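Local coordinates for protein pseudopodium-enriched atypical kinase 1 (Homo sapiens, PDB 6BHC) that is a pseudokinase with an unusual catalytic cleft, which probably serves as a dimerizing signalling scaffold rather than as an active tyrosine kinase, at residues L47-S61 with Y74-V88. The protein carries 1 engineered substitution. Sequence-based numbering, arbitrary orientation.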
ATOM      1  N   LEU A  47      11.074 -24.715 -24.198  1.00 54.57           N
ATOM      2  CA  LEU A  47      10.286 -25.290 -25.273  1.00 49.11           C
ATOM      3  C   LEU A  47      10.993 -26.504 -25.865  1.00 58.55           C
ATOM      4  O   LEU A  47      12.185 -26.735 -25.641  1.00 61.69           O
ATOM      5  CB  LEU A  47      10.032 -24.249 -26.364  1.00 44.88           C
ATOM      6  CG  LEU A  47       9.352 -22.956 -25.902  1.00 47.85           C
ATOM      7  CD1 LEU A  47       9.303 -21.941 -27.031  1.00 41.79           C
ATOM      8  CD2 LEU A  47       7.956 -23.249 -25.376  1.00 46.61           C
ATOM      9  N   ARG A  48      10.236 -27.287 -26.630  1.00 67.50           N
ATOM     10  CA  ARG A  48      10.755 -28.446 -27.342  1.00 72.57           C
ATOM     11  C   ARG A  48      10.765 -28.144 -28.833  1.00 70.48           C
ATOM     12  O   ARG A  48       9.787 -27.615 -29.370  1.00 71.48           O
ATOM     13  CB  ARG A  48       9.915 -29.691 -27.054  1.00 81.80           C
ATOM     14  CG  ARG A  48       9.964 -30.142 -25.604  1.00 92.57           C
ATOM     15  CD  ARG A  48       9.124 -31.389 -25.380  1.00106.43           C
ATOM     16  NE  ARG A  48       9.160 -31.832 -23.989  1.00115.11           N
ATOM     17  CZ  ARG A  48       8.487 -32.878 -23.520  1.00120.03           C
ATOM     18  NH1 ARG A  48       7.720 -33.595 -24.330  1.00122.05           N
ATOM     19  NH2 ARG A  48       8.581 -33.208 -22.239  1.00120.69           N
ATOM     20  N   PHE A  49      11.872 -28.472 -29.495  1.00 69.89           N
ATOM     21  CA  PHE A  49      12.057 -28.183 -30.907  1.00 71.07           C
ATOM     22  C   PHE A  49      12.372 -29.464 -31.668  1.00 81.70           C
ATOM     23  O   PHE A  49      12.973 -30.397 -31.127  1.00 88.43           O
ATOM     24  CB  PHE A  49      13.181 -27.162 -31.117  1.00 63.43           C
ATOM     25  CG  PHE A  49      12.982 -25.881 -30.359  1.00 62.22           C
ATOM     26  CD1 PHE A  49      12.034 -24.960 -30.769  1.00 61.52           C
ATOM     27  CD2 PHE A  49      13.745 -25.599 -29.237  1.00 60.03           C
ATOM     28  CE1 PHE A  49      11.848 -23.780 -30.073  1.00 53.48           C
ATOM     29  CE2 PHE A  49      13.565 -24.420 -28.538  1.00 47.66           C
ATOM     30  CZ  PHE A  49      12.615 -23.510 -28.957  1.00 45.35           C
ATOM     31  N   GLY A  50      11.961 -29.499 -32.934  1.00 84.29           N
ATOM     32  CA  GLY A  50      12.163 -30.676 -33.755  1.00 89.36           C
ATOM     33  C   GLY A  50      12.170 -30.407 -35.247  1.00100.51           C
ATOM     34  O   GLY A  50      13.074 -29.741 -35.762  1.00 96.29           O
ATOM     35  N   VAL A  51      11.163 -30.924 -35.950  1.00116.40           N
ATOM     36  CA  VAL A  51      11.099 -30.835 -37.406  1.00126.58           C
ATOM     37  C   VAL A  51      10.827 -29.399 -37.834  1.00123.97           C
ATOM     38  O   VAL A  51       9.686 -28.926 -37.773  1.00126.37           O
ATOM     39  CB  VAL A  51      10.031 -31.788 -37.973  1.00133.69           C
ATOM     40  CG1 VAL A  51      10.018 -31.728 -39.493  1.00134.27           C
ATOM     41  CG2 VAL A  51      10.279 -33.209 -37.490  1.00137.23           C
ATOM     42  N   ASP A  52      11.876 -28.705 -38.273  1.00115.18           N
ATOM     43  CA  ASP A  52      11.789 -27.334 -38.779  1.00106.27           C
ATOM     44  C   ASP A  52      11.117 -26.406 -37.768  1.00 89.73           C
ATOM     45  O   ASP A  52      10.046 -25.843 -38.007  1.00 89.15           O
ATOM     46  CB  ASP A  52      11.067 -27.293 -40.129  1.00113.76           C
ATOM     47  CG  ASP A  52      12.016 -27.423 -41.301  1.00119.51           C
ATOM     48  OD1 ASP A  52      13.196 -27.038 -41.155  1.00122.30           O
ATOM     49  OD2 ASP A  52      11.583 -27.905 -42.368  1.00121.10           O
ATOM     50  N   SER A  53      11.775 -26.251 -36.617  1.00 71.41           N
ATOM     51  CA  SER A  53      11.304 -25.289 -35.631  1.00 60.54           C
ATOM     52  C   SER A  53      11.625 -23.856 -36.032  1.00 53.17           C
ATOM     53  O   SER A  53      11.030 -22.924 -35.483  1.00 51.91           O
ATOM     54  CB  SER A  53      11.904 -25.606 -34.263  1.00 53.66           C
ATOM     55  OG  SER A  53      11.486 -26.882 -33.820  1.00 62.34           O
ATOM     56  N   TRP A  54      12.550 -23.665 -36.977  1.00 55.29           N
ATOM     57  CA  TRP A  54      12.823 -22.328 -37.493  1.00 57.40           C
ATOM     58  C   TRP A  54      11.614 -21.752 -38.217  1.00 54.64           C
ATOM     59  O   TRP A  54      11.426 -20.531 -38.240  1.00 56.74           O
ATOM     60  CB  TRP A  54      14.036 -22.367 -38.423  1.00 60.64           C
ATOM     61  CG  TRP A  54      14.218 -21.124 -39.236  1.00 64.33           C
ATOM     62  CD1 TRP A  54      13.903 -20.952 -40.553  1.00 66.02           C
ATOM     63  CD2 TRP A  54      14.752 -19.874 -38.786  1.00 58.53           C
ATOM     64  NE1 TRP A  54      14.210 -19.673 -40.951  1.00 62.55           N
ATOM     65  CE2 TRP A  54      14.734 -18.991 -39.884  1.00 59.81           C
ATOM     66  CE3 TRP A  54      15.247 -19.416 -37.560  1.00 57.51           C
ATOM     67  CZ2 TRP A  54      15.189 -17.677 -39.793  1.00 60.58           C
ATOM     68  CZ3 TRP A  54      15.700 -18.111 -37.473  1.00 58.25           C
ATOM     69  CH2 TRP A  54      15.667 -17.257 -38.583  1.00 56.39           C
ATOM     70  N   SER A  55      10.783 -22.613 -38.808  1.00 54.70           N
ATOM     71  CA  SER A  55       9.577 -22.162 -39.488  1.00 57.43           C
ATOM     72  C   SER A  55       8.450 -21.822 -38.522  1.00 51.95           C
ATOM     73  O   SER A  55       7.492 -21.151 -38.921  1.00 50.35           O
ATOM     74  CB  SER A  55       9.103 -23.230 -40.477  1.00 57.53           C
ATOM     75  OG  SER A  55       7.914 -22.830 -41.134  1.00 71.80           O
ATOM     76  N   ASP A  56       8.540 -22.264 -37.267  1.00 53.27           N
ATOM     77  CA  ASP A  56       7.518 -21.969 -36.270  1.00 51.10           C
ATOM     78  C   ASP A  56       7.657 -20.578 -35.667  1.00 57.02           C
ATOM     79  O   ASP A  56       6.798 -20.178 -34.873  1.00 55.91           O
ATOM     80  CB  ASP A  56       7.551 -23.015 -35.153  1.00 52.36           C
ATOM     81  CG  ASP A  56       7.019 -24.360 -35.598  1.00 65.77           C
ATOM     82  OD1 ASP A  56       6.192 -24.394 -36.533  1.00 61.16           O
ATOM     83  OD2 ASP A  56       7.426 -25.385 -35.010  1.00 78.51           O
ATOM     84  N   PHE A  57       8.704 -19.839 -36.011  1.00 62.15           N
ATOM     85  CA  PHE A  57       8.926 -18.491 -35.494  1.00 61.00           C
ATOM     86  C   PHE A  57       8.748 -17.509 -36.646  1.00 58.75           C
ATOM     87  O   PHE A  57       9.650 -17.326 -37.467  1.00 63.99           O
ATOM     88  CB  PHE A  57      10.307 -18.370 -34.856  1.00 40.93           C
ATOM     89  CG  PHE A  57      10.439 -19.122 -33.564  1.00 47.43           C
ATOM     90  CD1 PHE A  57      10.862 -20.441 -33.553  1.00 45.88           C
ATOM     91  CD2 PHE A  57      10.129 -18.512 -32.359  1.00 39.22           C
ATOM     92  CE1 PHE A  57      10.979 -21.137 -32.364  1.00 45.27           C
ATOM     93  CE2 PHE A  57      10.245 -19.201 -31.167  1.00 38.93           C
ATOM     94  CZ  PHE A  57      10.670 -20.516 -31.169  1.00 46.23           C
ATOM     95  N   ARG A  58       7.577 -16.882 -36.704  1.00 51.41           N
ATOM     96  CA  ARG A  58       7.272 -15.892 -37.729  1.00 51.27           C
ATOM     97  C   ARG A  58       7.800 -14.542 -37.263  1.00 43.12           C
ATOM     98  O   ARG A  58       7.285 -13.965 -36.299  1.00 42.43           O
ATOM     99  CB  ARG A  58       5.770 -15.832 -38.004  1.00 56.90           C
ATOM    100  CG  ARG A  58       5.188 -17.080 -38.660  1.00 48.98           C
ATOM    101  CD  ARG A  58       4.834 -18.152 -37.637  1.00 49.18           C
ATOM    102  NE  ARG A  58       3.939 -17.645 -36.600  1.00 58.37           N
ATOM    103  CZ  ARG A  58       2.613 -17.630 -36.699  1.00 56.23           C
ATOM    104  NH1 ARG A  58       2.021 -18.093 -37.791  1.00 53.39           N
ATOM    105  NH2 ARG A  58       1.878 -17.148 -35.703  1.00 55.99           N
ATOM    106  N   LEU A  59       8.832 -14.042 -37.938  1.00 53.05           N
ATOM    107  CA  LEU A  59       9.405 -12.754 -37.579  1.00 51.89           C
ATOM    108  C   LEU A  59       8.406 -11.640 -37.858  1.00 54.33           C
ATOM    109  O   LEU A  59       7.884 -11.521 -38.971  1.00 55.48           O
ATOM    110  CB  LEU A  59      10.701 -12.512 -38.352  1.00 48.53           C
ATOM    111  CG  LEU A  59      11.810 -13.544 -38.142  1.00 47.77           C
ATOM    112  CD1 LEU A  59      13.086 -13.110 -38.847  1.00 47.59           C
ATOM    113  CD2 LEU A  59      12.061 -13.771 -36.659  1.00 46.03           C
ATOM    114  N   THR A  60       8.136 -10.825 -36.840  1.00 53.50           N
ATOM    115  CA  THR A  60       7.185  -9.731 -36.965  1.00 54.20           C
ATOM    116  C   THR A  60       7.752  -8.532 -37.714  1.00 57.28           C
ATOM    117  O   THR A  60       7.002  -7.595 -38.007  1.00 68.99           O
ATOM    118  CB  THR A  60       6.711  -9.292 -35.579  1.00 50.85           C
ATOM    119  OG1 THR A  60       7.830  -8.821 -34.819  1.00 49.74           O
ATOM    120  CG2 THR A  60       6.070 -10.462 -34.848  1.00 56.93           C
ATOM    121  N   SER A  61       9.045  -8.542 -38.029  1.00 54.86           N
ATOM    122  CA  SER A  61       9.676  -7.440 -38.737  1.00 53.93           C
ATOM    123  C   SER A  61      10.966  -7.944 -39.364  1.00 63.80           C
ATOM    124  O   SER A  61      11.558  -8.924 -38.904  1.00 67.41           O
ATOM    125  CB  SER A  61       9.956  -6.257 -37.802  1.00 58.81           C
ATOM    126  OG  SER A  61      10.686  -5.240 -38.467  1.00 67.09           O
ATOM    127  N   TYR A  74      15.488 -10.642 -33.206  1.00 33.34           N
ATOM    128  CA  TYR A  74      14.281 -10.380 -33.977  1.00 34.42           C
ATOM    129  C   TYR A  74      13.069 -10.771 -33.147  1.00 34.18           C
ATOM    130  O   TYR A  74      13.026 -11.872 -32.592  1.00 33.87           O
ATOM    131  CB  TYR A  74      14.276 -11.159 -35.297  1.00 35.74           C
ATOM    132  CG  TYR A  74      15.283 -10.684 -36.318  1.00 39.75           C
ATOM    133  CD1 TYR A  74      16.572 -11.197 -36.342  1.00 41.62           C
ATOM    134  CD2 TYR A  74      14.938  -9.733 -37.270  1.00 37.60           C
ATOM    135  CE1 TYR A  74      17.495 -10.769 -37.279  1.00 46.89           C
ATOM    136  CE2 TYR A  74      15.851  -9.299 -38.211  1.00 43.11           C
ATOM    137  CZ  TYR A  74      17.128  -9.819 -38.210  1.00 45.76           C
ATOM    138  OH  TYR A  74      18.042  -9.390 -39.144  1.00 45.30           O
ATOM    139  N   THR A  75      12.094  -9.871 -33.060  1.00 36.97           N
ATOM    140  CA  THR A  75      10.822 -10.220 -32.447  1.00 41.63           C
ATOM    141  C   THR A  75      10.086 -11.219 -33.329  1.00 42.84           C
ATOM    142  O   THR A  75      10.072 -11.093 -34.556  1.00 37.41           O
ATOM    143  CB  THR A  75       9.965  -8.972 -32.235  1.00 37.27           C
ATOM    144  OG1 THR A  75       9.676  -8.369 -33.502  1.00 43.00           O
ATOM    145  CG2 THR A  75      10.700  -7.968 -31.364  1.00 33.89           C
ATOM    146  N   ALA A  76       9.479 -12.223 -32.702  1.00 36.36           N
ATOM    147  CA  ALA A  76       8.856 -13.306 -33.446  1.00 48.09           C
ATOM    148  C   ALA A  76       7.575 -13.749 -32.757  1.00 48.10           C
ATOM    149  O   ALA A  76       7.394 -13.569 -31.550  1.00 41.40           O
ATOM    150  CB  ALA A  76       9.804 -14.500 -33.603  1.00 43.85           C
ATOM    151  N   SER A  77       6.689 -14.341 -33.553  1.00 44.98           N
ATOM    152  CA  SER A  77       5.455 -14.951 -33.072  1.00 41.94           C
ATOM    153  C   SER A  77       5.621 -16.464 -33.153  1.00 49.34           C
ATOM    154  O   SER A  77       5.672 -17.030 -34.251  1.00 55.87           O
ATOM    155  CB  SER A  77       4.258 -14.480 -33.896  1.00 43.93           C
ATOM    156  OG  SER A  77       3.097 -15.233 -33.594  1.00 45.68           O
ATOM    157  N   TYR A  78       5.717 -17.112 -31.995  1.00 46.43           N
ATOM    158  CA  TYR A  78       5.852 -18.562 -31.953  1.00 49.01           C
ATOM    159  C   TYR A  78       4.566 -19.217 -32.444  1.00 54.63           C
ATOM    160  O   TYR A  78       3.470 -18.859 -32.007  1.00 55.23           O
ATOM    161  CB  TYR A  78       6.181 -19.014 -30.530  1.00 45.79           C
ATOM    162  CG  TYR A  78       6.465 -20.492 -30.387  1.00 45.75           C
ATOM    163  CD1 TYR A  78       7.154 -21.187 -31.374  1.00 45.73           C
ATOM    164  CD2 TYR A  78       6.065 -21.187 -29.254  1.00 45.04           C
ATOM    165  CE1 TYR A  78       7.421 -22.538 -31.241  1.00 45.91           C
ATOM    166  CE2 TYR A  78       6.329 -22.536 -29.111  1.00 48.51           C
ATOM    167  CZ  TYR A  78       7.007 -23.207 -30.107  1.00 50.42           C
ATOM    168  OH  TYR A  78       7.270 -24.550 -29.968  1.00 62.68           O
ATOM    169  N   ALA A  79       4.703 -20.180 -33.360  1.00 58.65           N
ATOM    170  CA  ALA A  79       3.529 -20.766 -34.002  1.00 60.07           C
ATOM    171  C   ALA A  79       2.633 -21.490 -33.005  1.00 62.61           C
ATOM    172  O   ALA A  79       1.413 -21.551 -33.200  1.00 65.60           O
ATOM    173  CB  ALA A  79       3.959 -21.720 -35.115  1.00 64.07           C
ATOM    174  N   LYS A  80       3.206 -22.045 -31.942  1.00 64.84           N
ATOM    175  CA  LYS A  80       2.432 -22.769 -30.944  1.00 67.90           C
ATOM    176  C   LYS A  80       1.940 -21.877 -29.810  1.00 65.91           C
ATOM    177  O   LYS A  80       1.256 -22.368 -28.906  1.00 62.91           O
ATOM    178  CB  LYS A  80       3.260 -23.931 -30.384  1.00 68.93           C
ATOM    179  CG  LYS A  80       3.756 -24.889 -31.463  1.00 67.43           C
ATOM    180  CD  LYS A  80       4.484 -26.084 -30.870  1.00 63.38           C
ATOM    181  CE  LYS A  80       4.986 -27.015 -31.961  1.00 59.04           C
ATOM    182  NZ  LYS A  80       5.671 -28.211 -31.400  1.00 64.85           N
ATOM    183  N   ASP A  81       2.267 -20.584 -29.843  1.00 65.24           N
ATOM    184  CA  ASP A  81       1.818 -19.598 -28.868  1.00 57.25           C
ATOM    185  C   ASP A  81       1.941 -18.215 -29.499  1.00 53.65           C
ATOM    186  O   ASP A  81       2.862 -17.457 -29.166  1.00 55.96           O
ATOM    187  CB  ASP A  81       2.636 -19.693 -27.579  1.00 57.65           C
ATOM    188  CG  ASP A  81       2.099 -18.803 -26.476  1.00 63.56           C
ATOM    189  OD1 ASP A  81       0.876 -18.548 -26.457  1.00 70.76           O
ATOM    190  OD2 ASP A  81       2.901 -18.363 -25.625  1.00 55.58           O
ATOM    191  N   PRO A  82       1.033 -17.851 -30.407  1.00 48.30           N
ATOM    192  CA  PRO A  82       1.284 -16.719 -31.310  1.00 47.57           C
ATOM    193  C   PRO A  82       1.073 -15.340 -30.707  1.00 52.20           C
ATOM    194  O   PRO A  82       1.332 -14.348 -31.398  1.00 48.76           O
ATOM    195  CB  PRO A  82       0.282 -16.974 -32.447  1.00 57.27           C
ATOM    196  CG  PRO A  82      -0.853 -17.668 -31.780  1.00 57.72           C
ATOM    197  CD  PRO A  82      -0.247 -18.523 -30.697  1.00 55.43           C
ATOM    198  N   LEU A  83       0.623 -15.227 -29.460  1.00 54.83           N
ATOM    199  CA  LEU A  83       0.290 -13.928 -28.889  1.00 56.92           C
ATOM    200  C   LEU A  83       1.233 -13.487 -27.779  1.00 51.11           C
ATOM    201  O   LEU A  83       1.081 -12.373 -27.266  1.00 52.15           O
ATOM    202  CB  LEU A  83      -1.152 -13.936 -28.367  1.00 47.29           C
ATOM    203  CG  LEU A  83      -2.222 -14.261 -29.410  1.00 62.35           C
ATOM    204  CD1 LEU A  83      -3.616 -14.079 -28.829  1.00 55.07           C
ATOM    205  CD2 LEU A  83      -2.036 -13.409 -30.658  1.00 62.38           C
ATOM    206  N   ASN A  84       2.200 -14.313 -27.396  1.00 52.66           N
ATOM    207  CA  ASN A  84       3.145 -13.960 -26.346  1.00 50.99           C
ATOM    208  C   ASN A  84       4.456 -13.460 -26.941  1.00 47.93           C
ATOM    209  O   ASN A  84       4.785 -13.723 -28.100  1.00 57.83           O
ATOM    210  CB  ASN A  84       3.403 -15.153 -25.422  1.00 52.21           C
ATOM    211  CG  ASN A  84       2.351 -15.283 -24.338  1.00 62.18           C
ATOM    212  OD1 ASN A  84       1.995 -14.303 -23.684  1.00 67.01           O
ATOM    213  ND2 ASN A  84       1.841 -16.495 -24.148  1.00 67.09           N
ATOM    214  N   ASN A  85       5.205 -12.727 -26.122  1.00 44.09           N
ATOM    215  CA  ASN A  85       6.440 -12.101 -26.571  1.00 47.37           C
ATOM    216  C   ASN A  85       7.555 -13.131 -26.672  1.00 40.31           C
ATOM    217  O   ASN A  85       7.830 -13.863 -25.715  1.00 37.34           O
ATOM    218  CB  ASN A  85       6.845 -10.977 -25.619  1.00 59.98           C
ATOM    219  CG  ASN A  85       5.850  -9.837 -25.610  1.00 69.51           C
ATOM    220  OD1 ASN A  85       5.192  -9.565 -26.613  1.00 77.34           O
ATOM    221  ND2 ASN A  85       5.731  -9.164 -24.471  1.00 70.73           N
ATOM    222  N   TYR A  86       8.193 -13.188 -27.837  1.00 38.71           N
ATOM    223  CA  TYR A  86       9.358 -14.031 -28.050  1.00 44.15           C
ATOM    224  C   TYR A  86      10.360 -13.274 -28.906  1.00 40.63           C
ATOM    225  O   TYR A  86       9.976 -12.510 -29.795  1.00 35.70           O
ATOM    226  CB  TYR A  86       8.990 -15.358 -28.730  1.00 35.16           C
ATOM    227  CG  TYR A  86       8.233 -16.326 -27.847  1.00 39.75           C
ATOM    228  CD1 TYR A  86       8.905 -17.174 -26.974  1.00 39.04           C
ATOM    229  CD2 TYR A  86       6.847 -16.404 -27.897  1.00 41.31           C
ATOM    230  CE1 TYR A  86       8.216 -18.065 -26.169  1.00 41.04           C
ATOM    231  CE2 TYR A  86       6.151 -17.292 -27.097  1.00 43.95           C
ATOM    232  CZ  TYR A  86       6.840 -18.120 -26.236  1.00 44.34           C
ATOM    233  OH  TYR A  86       6.147 -19.004 -25.440  1.00 47.08           O
ATOM    234  N   ALA A  87      11.642 -13.488 -28.627  1.00 32.06           N
ATOM    235  CA  ALA A  87      12.727 -12.905 -29.401  1.00 31.76           C
ATOM    236  C   ALA A  87      13.626 -14.022 -29.907  1.00 39.21           C
ATOM    237  O   ALA A  87      13.963 -14.942 -29.155  1.00 34.32           O
ATOM    238  CB  ALA A  87      13.531 -11.908 -28.563  1.00 30.45           C
ATOM    239  N   VAL A  88      13.999 -13.944 -31.181  1.00 32.93           N
ATOM    240  CA  VAL A  88      14.882 -14.917 -31.811  1.00 36.18           C
ATOM    241  C   VAL A  88      16.299 -14.365 -31.765  1.00 40.89           C
ATOM    242  O   VAL A  88      16.580 -13.300 -32.330  1.00 43.16           O
ATOM    243  CB  VAL A  88      14.449 -15.219 -33.253  1.00 39.57           C
ATOM    244  CG1 VAL A  88      15.524 -16.007 -33.971  1.00 36.25           C
ATOM    245  CG2 VAL A  88      13.132 -15.979 -33.259  1.00 41.77           C
TER
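Phe57 lays its ring against Tyr78 in an offset stack, centroids 4.8 Å apart and planes at 22°, where the first strand of the kinase N-lobe sheet, 57-59, runs antiparallel to strand 74-78. With CG anti to the backbone N (chi1 -175°), Tyr78 turns one ring face to Phe57 and Leu47. Phe57 CZ is 3.6 Å from Tyr78 CD1 and Leu47 CD1 4.1 Å from the Tyr78 centroid; Lys80 N covers the other face. On the same side of the sheet, Leu59 CD2 packs on Tyr74 CB and Ala76 CB, and Val88 CG2 from the next strand touches Phe57. Ile149 and Phe124 extend this apolar layer around Phe57 into the rest of the sheet.

Backbone bonds fix the register, Arg58 pairing with Ser77 in both directions and Asp56 O taking the N-H of Ala79 at the start of the turn from Tyr78 to Asp81. On the other side of the sheet, Arg58 bends at chi2 and chi3 and grips Ser77 side-on. Its NH2 meets Ser77 OG at 3.1 Å, and that hydroxyl donates onward to Pro82 O. Ser77 O accepts Arg58 N and, from the opposite face of its carbonyl plane, Arg58 NE at 3.0 Å.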